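Local coordinates for protein putative aminomethyltransferase (Leptospirillum rubarum, PDB 3TTG) that is a putative aminomethyltransferase of the glycine cleavage T-protein family, probably binding a folate cofactor, its exact substrate and reaction being unestablished, at residues S78-N82 with F112-L116; G169-H174 with L186-F191; M292-L298 with G308-T313. All blocks are in the same frame, centred on the assembly; numbering follows the deposited sequence.

Overall arrangement
Contacts 1 and 2 both belong to the folate-binding family region, contact 3 to the C-terminal barrel region, and along the chain each closes before the next opens. The centres of contacts 1 and 2 lie 21 Å apart, with nearest atoms about 10 Å from each other: one joins a helix to the edge strand of an antiparallel sheet, the other pairs two strands inside a separate mixed sheet. Contact 3 is 26 Å from contact 1 and 30 Å from contact 2 between centres, and it lies across the chain's centre from contact 2. Ile-230 is a shared neighbour: Gln-187 of contact 2 touches it, and Arg-312 NH2 of contact 3 hydrogen-bonds to its O.

Contact 1: S78-N82 with F112-L116; sequences SFFLN and FVNHL
Phe-80 of strand 78-81 faces His-115 of helix 112-116 with 8.8 Å between their CA atoms, and the segment axes approach to 11.1 Å at a crossing angle of 69°, a spacing that side chains must bridge. The Phe-80 ring does most of this. Phe-112 drives its edge into one face of that ring in a T-shaped pair: the centroids are 5.1 Å apart, the planes stand at 88°, and Phe-112 CE1 sits over the ring centre. The Phe-112 chain swings CG opposite its own backbone N (chi1 -175°), which carries the edge across to the strand. Leu-116 adds a methyl, its CD2 lying 4.1 Å from Phe-80 CE1. His-115 instead approaches the root of the phenylalanine, NE2 being 4.0 Å from Phe-80 CB. The same nitrogen lies 2.7 Å from a water in its ring plane, and that water donates to Leu-81 O, so a polar bridge runs beside the apolar packing. Phe-112 also meets Phe-89 edge-to-face and touches Ile-48 and Leu-102, while Phe-80 packs on Ala-91. Helix 109-118 thus lies against one face of the antiparallel sheet, reaching strands 75-81, 87-96, 99-103 and 48-51.

Contact 2: G169-H174 with L186-F191; sequences GYVLIH and LQADLF
Two adjacent antiparallel strands of the mixed sheet in the folate-binding region, 170-173 and 187-193, meet here, the axes of 170-173 and 187-191 lying 4.7 Å apart and at 166°. Tyr-170 with Phe-191 and Leu-172 with Asp-189 are hydrogen-bonded pairs, each joined by two backbone bonds; a fifth runs from His-174 N to Gln-187 O. The His-174 side chain then closes this end of the pairing. Its CG lies anti to the carbonyl carbon (chi1 -66°), which brings the ring over Gln-187 and its NE2 to Asp-189. NE2 donates to Asp-189 OD2 at 2.7 Å, the oxygen lying almost in the ring plane and met on its syn side but 32° out of the carboxylate plane, ring and carboxylate being steeply inclined. Gln-187 CB lies over a face of the imidazole in a CH-pi contact, 3.9 Å from the centroid. At the ring edge a water 2.8 Å from His-174 ND1 donates to Gln-187 OE1. A leucine in place of His-174 would probably leave Asp-189 OD2 without this donor and break the water link to Gln-187. Further along the same face, Leu-172 CD1 touches Phe-191 CD2 at 3.8 Å. On the reverse face Ile-173 CD1 presses tightly on Ala-188 CB, 3.3 Å away, and helix 145-152 covers this side through Leu-149 and Thr-145. Strand 161-164 flanks 170-173, and strand 135-141 flanks 187-193.

Contact 3: M292-L298 with G308-T313; sequences MEFPVTL and GILTRT
Val-296 O accepts the shortest polar bond of the contact, from Leu-310 N at 2.8 Å and a nearly straight 173°, with the donor in the carbonyl plane. Ile-309 CA adds a weaker C-H...O approach to the same oxygen. The return bond, Val-296 N to Leu-310 O, completes the hydrogen-bonded pair, and Leu-310 O also receives a CA-H contact from Pro-295, 3.4 Å from its CA. Farther on, Leu-298 N reaches Gly-308 O at 2.9 Å from well above the carbonyl plane, 47° out of it. These bonds tie together a beta hairpin, strands 296-299 and 306-316, at one margin of the antiparallel sheet in the C-terminal barrel region. Leu-298 CD2 packs 4.2 Å from Leu-310 CB on the face shared with Val-296. Just before the strand, the peptide bond preceding Pro-295 is cis, and Phe-294 lies across the other strand. Its CG is anti to its carbonyl carbon (chi1 -67°), laying the ring against residues 310-313. The ring edge points CD1 at Leu-310 O, 3.5 Å away, while Arg-312 CA lies over one face. The far end of the ring puts CZ 3.6 Å from Thr-313 OG1, the two side chains crossing at about a right angle. Thr-311 and Arg-312 form a classic beta bulge opposite Leu-325. Glu-236 takes a hydrogen bond from Thr-311 OG1 and a salt bridge from Arg-312 NH1.

Contact 1: S78-N82 with F112-L116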
loop_
_atom_site.group_PDB
_atom_site.type_symbol
_atom_site.label_atom_id
_atom_site.label_comp_id
_atom_site.label_asym_id
_atom_site.label_seq_id
_atom_site.Cartn_x
_atom_site.Cartn_y
_atom_site.Cartn_z
ATOM N N SER A 78 -5.303 -7.604 2.505
ATOM C CA SER A 78 -5.977 -8.498 1.552
ATOM C C SER A 78 -6.161 -7.856 0.221
ATOM O O SER A 78 -6.316 -6.636 0.121
ATOM C CB SER A 78 -7.366 -8.880 2.061
ATOM O OG SER A 78 -7.936 -9.941 1.298
ATOM N N PHE A 79 -6.275 -8.699 -0.795
ATOM C CA PHE A 79 -6.787 -8.339 -2.087
ATOM C C PHE A 79 -8.233 -8.800 -2.219
ATOM O O PHE A 79 -8.702 -9.694 -1.512
ATOM C CB PHE A 79 -5.957 -8.972 -3.224
ATOM C CG PHE A 79 -4.595 -8.403 -3.331
ATOM C CD1 PHE A 79 -4.399 -7.118 -3.815
ATOM C CD2 PHE A 79 -3.495 -9.111 -2.879
ATOM C CE1 PHE A 79 -3.130 -6.567 -3.850
ATOM C CE2 PHE A 79 -2.233 -8.540 -2.890
ATOM C CZ PHE A 79 -2.049 -7.304 -3.424
ATOM N N PHE A 80 -8.903 -8.196 -3.175
ATOM C CA PHE A 80 -10.216 -8.591 -3.688
ATOM C C PHE A 80 -9.994 -8.792 -5.152
ATOM O O PHE A 80 -9.644 -7.850 -5.889
ATOM C CB PHE A 80 -11.301 -7.567 -3.366
ATOM C CG PHE A 80 -11.554 -7.453 -1.882
ATOM C CD1 PHE A 80 -12.618 -8.113 -1.295
ATOM C CD2 PHE A 80 -10.639 -6.812 -1.054
ATOM C CE1 PHE A 80 -12.816 -8.057 0.065
ATOM C CE2 PHE A 80 -10.832 -6.771 0.306
ATOM C CZ PHE A 80 -11.897 -7.405 0.858
ATOM N N LEU A 81 -10.072 -10.029 -5.563
ATOM C CA LEU A 81 -9.776 -10.369 -6.958
ATOM C C LEU A 81 -10.986 -10.641 -7.770
ATOM O O LEU A 81 -12.034 -10.902 -7.224
ATOM C CB LEU A 81 -8.885 -11.616 -6.990
ATOM C CG LEU A 81 -7.655 -11.605 -6.039
ATOM C CD1 LEU A 81 -6.938 -12.925 -6.051
ATOM C CD2 LEU A 81 -6.679 -10.532 -6.383
ATOM N N ASN A 82 -10.827 -10.598 -9.107
ATOM C CA ASN A 82 -11.850 -11.030 -10.022
ATOM C C ASN A 82 -11.677 -12.551 -10.190
ATOM O O ASN A 82 -10.673 -13.083 -9.730
ATOM C CB ASN A 82 -11.763 -10.229 -11.333
ATOM C CG ASN A 82 -10.611 -10.532 -12.242
ATOM O OD1 ASN A 82 -9.890 -11.526 -12.110
ATOM N ND2 ASN A 82 -10.465 -9.703 -13.221
ATOM N N PHE A 112 -16.064 -0.086 -4.320
ATOM C CA PHE A 112 -15.743 -1.138 -3.356
ATOM C C PHE A 112 -17.001 -1.686 -2.695
ATOM O O PHE A 112 -17.127 -2.878 -2.589
ATOM C CB PHE A 112 -14.752 -0.676 -2.287
ATOM C CG PHE A 112 -14.336 -1.805 -1.362
ATOM C CD1 PHE A 112 -13.451 -2.778 -1.784
ATOM C CD2 PHE A 112 -14.803 -1.859 -0.045
ATOM C CE1 PHE A 112 -13.052 -3.808 -0.925
ATOM C CE2 PHE A 112 -14.414 -2.886 0.809
ATOM C CZ PHE A 112 -13.507 -3.836 0.384
ATOM N N VAL A 113 -17.918 -0.837 -2.252
ATOM C CA VAL A 113 -19.168 -1.270 -1.631
ATOM C C VAL A 113 -20.006 -2.060 -2.650
ATOM O O VAL A 113 -20.532 -3.124 -2.303
ATOM C CB VAL A 113 -19.896 -0.067 -1.014
ATOM C CG1 VAL A 113 -21.349 -0.396 -0.664
ATOM C CG2 VAL A 113 -19.155 0.376 0.251
ATOM N N ASN A 114 -20.061 -1.594 -3.910
ATOM C CA ASN A 114 -20.761 -2.313 -4.979
ATOM C C ASN A 114 -20.166 -3.706 -5.216
ATOM O O ASN A 114 -20.891 -4.651 -5.530
ATOM C CB ASN A 114 -20.751 -1.499 -6.305
ATOM C CG ASN A 114 -21.658 -0.269 -6.280
ATOM O OD1 ASN A 114 -22.583 -0.159 -5.471
ATOM N ND2 ASN A 114 -21.428 0.678 -7.178
ATOM N N HIS A 115 -18.877 -3.815 -5.155
ATOM C CA HIS A 115 -18.187 -5.125 -5.280
ATOM C C HIS A 115 -18.572 -6.061 -4.155
ATOM O O HIS A 115 -19.018 -7.167 -4.425
ATOM C CB HIS A 115 -16.691 -4.965 -5.306
ATOM C CG HIS A 115 -15.942 -6.270 -5.451
ATOM N ND1 HIS A 115 -15.867 -6.923 -6.659
ATOM C CD2 HIS A 115 -15.286 -7.008 -4.517
ATOM C CE1 HIS A 115 -15.196 -8.047 -6.426
ATOM N NE2 HIS A 115 -14.837 -8.145 -5.148
ATOM N N LEU A 116 -18.581 -5.590 -2.925
ATOM C CA LEU A 116 -19.076 -6.453 -1.827
ATOM C C LEU A 116 -20.547 -6.858 -2.023
ATOM O O LEU A 116 -20.908 -8.015 -1.783
ATOM C CB LEU A 116 -18.956 -5.718 -0.498
ATOM C CG LEU A 116 -17.540 -5.320 -0.012
ATOM C CD1 LEU A 116 -17.618 -4.722 1.389
ATOM C CD2 LEU A 116 -16.635 -6.450 0.049
HETATM O O HOH W 1 -13.282 -10.376 -4.740
#

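Contact 2: G169-H174 with L186-F191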
loop_
_atom_site.group_PDB
_atom_site.type_symbol
_atom_site.label_atom_id
_atom_site.label_comp_id
_atom_site.label_asym_id
_atom_site.label_seq_id
_atom_site.Cartn_x
_atom_site.Cartn_y
_atom_site.Cartn_z
ATOM N N GLY A 169 -12.700 6.465 16.902
ATOM C CA GLY A 169 -11.660 6.445 15.876
ATOM C C GLY A 169 -10.749 5.240 16.008
ATOM O O GLY A 169 -10.916 4.414 16.903
ATOM N N TYR A 170 -9.828 5.098 15.085
ATOM C CA TYR A 170 -9.050 3.860 14.982
ATOM C C TYR A 170 -7.613 4.107 14.607
ATOM O O TYR A 170 -7.303 5.076 13.911
ATOM C CB TYR A 170 -9.665 2.925 13.883
ATOM C CG TYR A 170 -11.120 2.582 14.074
ATOM C CD1 TYR A 170 -11.500 1.482 14.839
ATOM C CD2 TYR A 170 -12.123 3.419 13.604
ATOM C CE1 TYR A 170 -12.839 1.195 15.082
ATOM C CE2 TYR A 170 -13.470 3.152 13.861
ATOM C CZ TYR A 170 -13.822 2.052 14.623
ATOM O OH TYR A 170 -15.138 1.763 14.901
ATOM N N VAL A 171 -6.749 3.163 14.946
ATOM C CA VAL A 171 -5.368 3.233 14.491
ATOM C C VAL A 171 -5.035 1.927 13.821
ATOM O O VAL A 171 -5.234 0.860 14.404
ATOM C CB VAL A 171 -4.331 3.561 15.590
ATOM C CG1 VAL A 171 -2.941 3.755 14.975
ATOM C CG2 VAL A 171 -4.726 4.805 16.343
ATOM N N LEU A 172 -4.485 2.017 12.633
ATOM C CA LEU A 172 -3.959 0.906 11.860
ATOM C C LEU A 172 -2.443 1.007 11.894
ATOM O O LEU A 172 -1.897 2.012 11.374
ATOM C CB LEU A 172 -4.403 0.945 10.391
ATOM C CG LEU A 172 -5.884 0.674 10.007
ATOM C CD1 LEU A 172 -6.832 1.608 10.740
ATOM C CD2 LEU A 172 -6.083 0.857 8.513
ATOM N N ILE A 173 -1.755 -0.020 12.389
ATOM C CA ILE A 173 -0.298 -0.068 12.287
ATOM C C ILE A 173 -0.030 -1.158 11.304
ATOM O O ILE A 173 -0.361 -2.311 11.570
ATOM C CB ILE A 173 0.488 -0.262 13.577
ATOM C CG1 ILE A 173 0.043 0.654 14.714
ATOM C CG2 ILE A 173 1.984 -0.116 13.300
ATOM C CD1 ILE A 173 0.126 2.013 14.486
ATOM N N HIS A 174 0.539 -0.814 10.175
ATOM C CA HIS A 174 0.783 -1.801 9.131
ATOM C C HIS A 174 1.786 -2.864 9.585
ATOM O O HIS A 174 2.691 -2.591 10.399
ATOM C CB HIS A 174 1.373 -1.134 7.862
ATOM C CG HIS A 174 0.497 -0.180 7.111
ATOM N ND1 HIS A 174 0.739 0.113 5.787
ATOM C CD2 HIS A 174 -0.525 0.599 7.540
ATOM C CE1 HIS A 174 -0.134 1.060 5.454
ATOM N NE2 HIS A 174 -0.921 1.363 6.467
ATOM N N LEU A 186 8.053 1.469 9.764
ATOM C CA LEU A 186 6.762 1.707 10.378
ATOM C C LEU A 186 5.847 2.640 9.564
ATOM O O LEU A 186 6.278 3.673 9.026
ATOM C CB LEU A 186 6.931 2.289 11.793
ATOM C CG LEU A 186 7.454 1.290 12.795
ATOM C CD1 LEU A 186 8.150 2.020 13.957
ATOM C CD2 LEU A 186 6.337 0.371 13.294
ATOM N N GLN A 187 4.575 2.281 9.548
ATOM C CA GLN A 187 3.471 3.090 8.934
ATOM C C GLN A 187 2.238 2.989 9.771
ATOM O O GLN A 187 1.821 1.877 10.077
ATOM C CB GLN A 187 3.118 2.645 7.539
ATOM C CG GLN A 187 4.218 2.716 6.530
ATOM C CD GLN A 187 3.761 2.141 5.222
ATOM O OE1 GLN A 187 3.907 0.926 4.956
ATOM N NE2 GLN A 187 3.228 2.984 4.367
ATOM N N ALA A 188 1.709 4.110 10.234
ATOM C CA ALA A 188 0.479 4.106 10.984
ATOM C C ALA A 188 -0.527 5.053 10.360
ATOM O O ALA A 188 -0.169 6.153 9.916
ATOM C CB ALA A 188 0.730 4.507 12.418
ATOM N N ASP A 189 -1.784 4.602 10.285
ATOM C CA ASP A 189 -2.897 5.395 9.774
ATOM C C ASP A 189 -3.881 5.642 10.885
ATOM O O ASP A 189 -4.474 4.708 11.434
ATOM C CB ASP A 189 -3.596 4.725 8.637
ATOM C CG ASP A 189 -2.657 4.267 7.527
ATOM O OD1 ASP A 189 -1.648 4.991 7.240
ATOM O OD2 ASP A 189 -2.875 3.172 7.006
ATOM N N LEU A 190 -4.101 6.887 11.167
ATOM C CA LEU A 190 -4.992 7.293 12.233
ATOM C C LEU A 190 -6.298 7.792 11.632
ATOM O O LEU A 190 -6.256 8.742 10.872
ATOM C CB LEU A 190 -4.351 8.419 13.060
ATOM C CG LEU A 190 -3.130 8.133 13.916
ATOM C CD1 LEU A 190 -1.939 7.679 13.089
ATOM C CD2 LEU A 190 -2.694 9.394 14.666
ATOM N N PHE A 191 -7.441 7.198 11.993
ATOM C CA PHE A 191 -8.778 7.662 11.558
ATOM C C PHE A 191 -9.413 8.336 12.727
ATOM O O PHE A 191 -9.858 7.665 13.659
ATOM C CB PHE A 191 -9.589 6.467 11.064
ATOM C CG PHE A 191 -9.053 5.974 9.745
ATOM C CD1 PHE A 191 -9.617 6.389 8.548
ATOM C CD2 PHE A 191 -8.036 5.053 9.700
ATOM C CE1 PHE A 191 -9.125 5.913 7.327
ATOM C CE2 PHE A 191 -7.500 4.643 8.483
ATOM C CZ PHE A 191 -8.094 5.035 7.310
HETATM O O HOH W 2 4.338 -0.492 10.206
HETATM O O HOH W 3 2.284 -1.034 3.699
#

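Contact 3: M292-L298 with G308-T313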
loop_
_atom_site.group_PDB
_atom_site.type_symbol
_atom_site.label_atom_id
_atom_site.label_comp_id
_atom_site.label_asym_id
_atom_site.label_seq_id
_atom_site.Cartn_x
_atom_site.Cartn_y
_atom_site.Cartn_z
HETATM N N MSE A 292 5.703 12.292 -18.684
HETATM C CA MSE A 292 5.330 10.933 -19.112
HETATM C C MSE A 292 3.890 10.542 -18.795
HETATM O O MSE A 292 3.331 10.940 -17.763
HETATM C CB MSE A 292 6.247 9.871 -18.470
HETATM C CG MSE A 292 7.604 9.718 -19.148
HETATM SE SE MSE A 292 8.755 8.551 -18.082
HETATM C CE MSE A 292 9.653 9.932 -16.920
ATOM N N GLU A 293 3.309 9.723 -19.695
ATOM C CA GLU A 293 1.985 9.142 -19.513
ATOM C C GLU A 293 2.172 7.670 -19.098
ATOM O O GLU A 293 2.621 6.820 -19.872
ATOM C CB GLU A 293 1.122 9.292 -20.762
ATOM C CG GLU A 293 0.261 10.554 -20.710
ATOM C CD GLU A 293 0.007 11.224 -22.047
ATOM O OE1 GLU A 293 -0.589 10.575 -22.937
ATOM O OE2 GLU A 293 0.391 12.407 -22.198
ATOM N N PHE A 294 1.844 7.390 -17.863
ATOM C CA PHE A 294 2.015 6.063 -17.304
ATOM C C PHE A 294 0.803 5.157 -17.595
ATOM O O PHE A 294 -0.321 5.648 -17.632
ATOM C CB PHE A 294 2.234 6.177 -15.826
ATOM C CG PHE A 294 3.538 6.844 -15.478
ATOM C CD1 PHE A 294 4.710 6.119 -15.435
ATOM C CD2 PHE A 294 3.609 8.216 -15.311
ATOM C CE1 PHE A 294 5.925 6.737 -15.195
ATOM C CE2 PHE A 294 4.825 8.838 -15.063
ATOM C CZ PHE A 294 5.978 8.085 -14.981
ATOM N N PRO A 295 0.970 3.825 -17.713
ATOM C CA PRO A 295 2.218 3.061 -17.618
ATOM C C PRO A 295 3.041 3.281 -18.867
ATOM O O PRO A 295 2.453 3.546 -19.907
ATOM C CB PRO A 295 1.731 1.607 -17.471
ATOM C CG PRO A 295 0.380 1.588 -18.144
ATOM C CD PRO A 295 -0.203 2.944 -17.930
ATOM N N VAL A 296 4.380 3.270 -18.751
ATOM C CA VAL A 296 5.266 3.439 -19.896
ATOM C C VAL A 296 5.913 2.127 -20.198
ATOM O O VAL A 296 6.498 1.487 -19.298
ATOM C CB VAL A 296 6.371 4.513 -19.702
ATOM C CG1 VAL A 296 6.924 4.953 -21.078
ATOM C CG2 VAL A 296 5.835 5.705 -18.975
ATOM N N THR A 297 5.932 1.778 -21.479
ATOM C CA THR A 297 6.620 0.565 -21.936
ATOM C C THR A 297 8.128 0.704 -21.867
ATOM O O THR A 297 8.662 1.757 -22.194
ATOM C CB THR A 297 6.203 0.259 -23.369
ATOM O OG1 THR A 297 4.824 0.070 -23.263
ATOM C CG2 THR A 297 6.862 -1.002 -23.946
ATOM N N LEU A 298 8.799 -0.355 -21.420
ATOM C CA LEU A 298 10.242 -0.429 -21.363
ATOM C C LEU A 298 10.683 -1.393 -22.441
ATOM O O LEU A 298 10.013 -2.391 -22.659
ATOM C CB LEU A 298 10.753 -0.868 -19.972
ATOM C CG LEU A 298 10.383 0.052 -18.811
ATOM C CD1 LEU A 298 10.734 -0.565 -17.508
ATOM C CD2 LEU A 298 11.057 1.384 -18.959
ATOM N N GLY A 308 9.309 -4.738 -20.138
ATOM C CA GLY A 308 8.546 -4.432 -18.951
ATOM C C GLY A 308 7.745 -3.164 -19.073
ATOM O O GLY A 308 7.559 -2.616 -20.168
ATOM N N ILE A 309 7.382 -2.634 -17.902
ATOM C CA ILE A 309 6.598 -1.428 -17.789
ATOM C C ILE A 309 7.004 -0.693 -16.544
ATOM O O ILE A 309 7.201 -1.281 -15.472
ATOM C CB ILE A 309 5.061 -1.679 -17.788
ATOM C CG1 ILE A 309 4.728 -2.799 -16.863
ATOM C CG2 ILE A 309 4.520 -1.980 -19.206
ATOM C CD1 ILE A 309 3.307 -3.220 -16.917
ATOM N N LEU A 310 7.008 0.614 -16.670
ATOM C CA LEU A 310 7.248 1.544 -15.580
ATOM C C LEU A 310 5.891 2.106 -15.206
ATOM O O LEU A 310 5.208 2.701 -16.052
ATOM C CB LEU A 310 8.206 2.604 -16.067
ATOM C CG LEU A 310 8.708 3.601 -15.068
ATOM C CD1 LEU A 310 9.643 2.923 -14.032
ATOM C CD2 LEU A 310 9.447 4.770 -15.822
ATOM N N THR A 311 5.527 2.010 -13.915
ATOM C CA THR A 311 4.167 2.356 -13.473
ATOM C C THR A 311 4.108 3.657 -12.729
ATOM O O THR A 311 3.043 4.310 -12.728
ATOM C CB THR A 311 3.535 1.189 -12.706
ATOM O OG1 THR A 311 4.346 0.756 -11.632
ATOM C CG2 THR A 311 3.231 -0.012 -13.582
ATOM N N ARG A 312 5.210 4.076 -12.101
ATOM C CA ARG A 312 5.264 5.358 -11.432
ATOM C C ARG A 312 6.682 5.734 -11.182
ATOM O O ARG A 312 7.593 4.858 -11.094
ATOM C CB ARG A 312 4.444 5.432 -10.096
ATOM C CG ARG A 312 5.094 4.865 -8.824
ATOM C CD ARG A 312 4.245 5.156 -7.615
ATOM N NE ARG A 312 4.973 4.997 -6.349
ATOM C CZ ARG A 312 4.839 4.004 -5.471
ATOM N NH1 ARG A 312 3.968 3.031 -5.679
ATOM N NH2 ARG A 312 5.498 4.033 -4.342
ATOM N N THR A 313 6.884 7.041 -11.033
ATOM C CA THR A 313 8.204 7.554 -10.686
ATOM C C THR A 313 8.092 8.643 -9.634
ATOM O O THR A 313 7.059 9.304 -9.507
ATOM C CB THR A 313 9.006 8.112 -11.932
ATOM O OG1 THR A 313 8.307 9.197 -12.518
ATOM C CG2 THR A 313 9.264 7.087 -13.003
#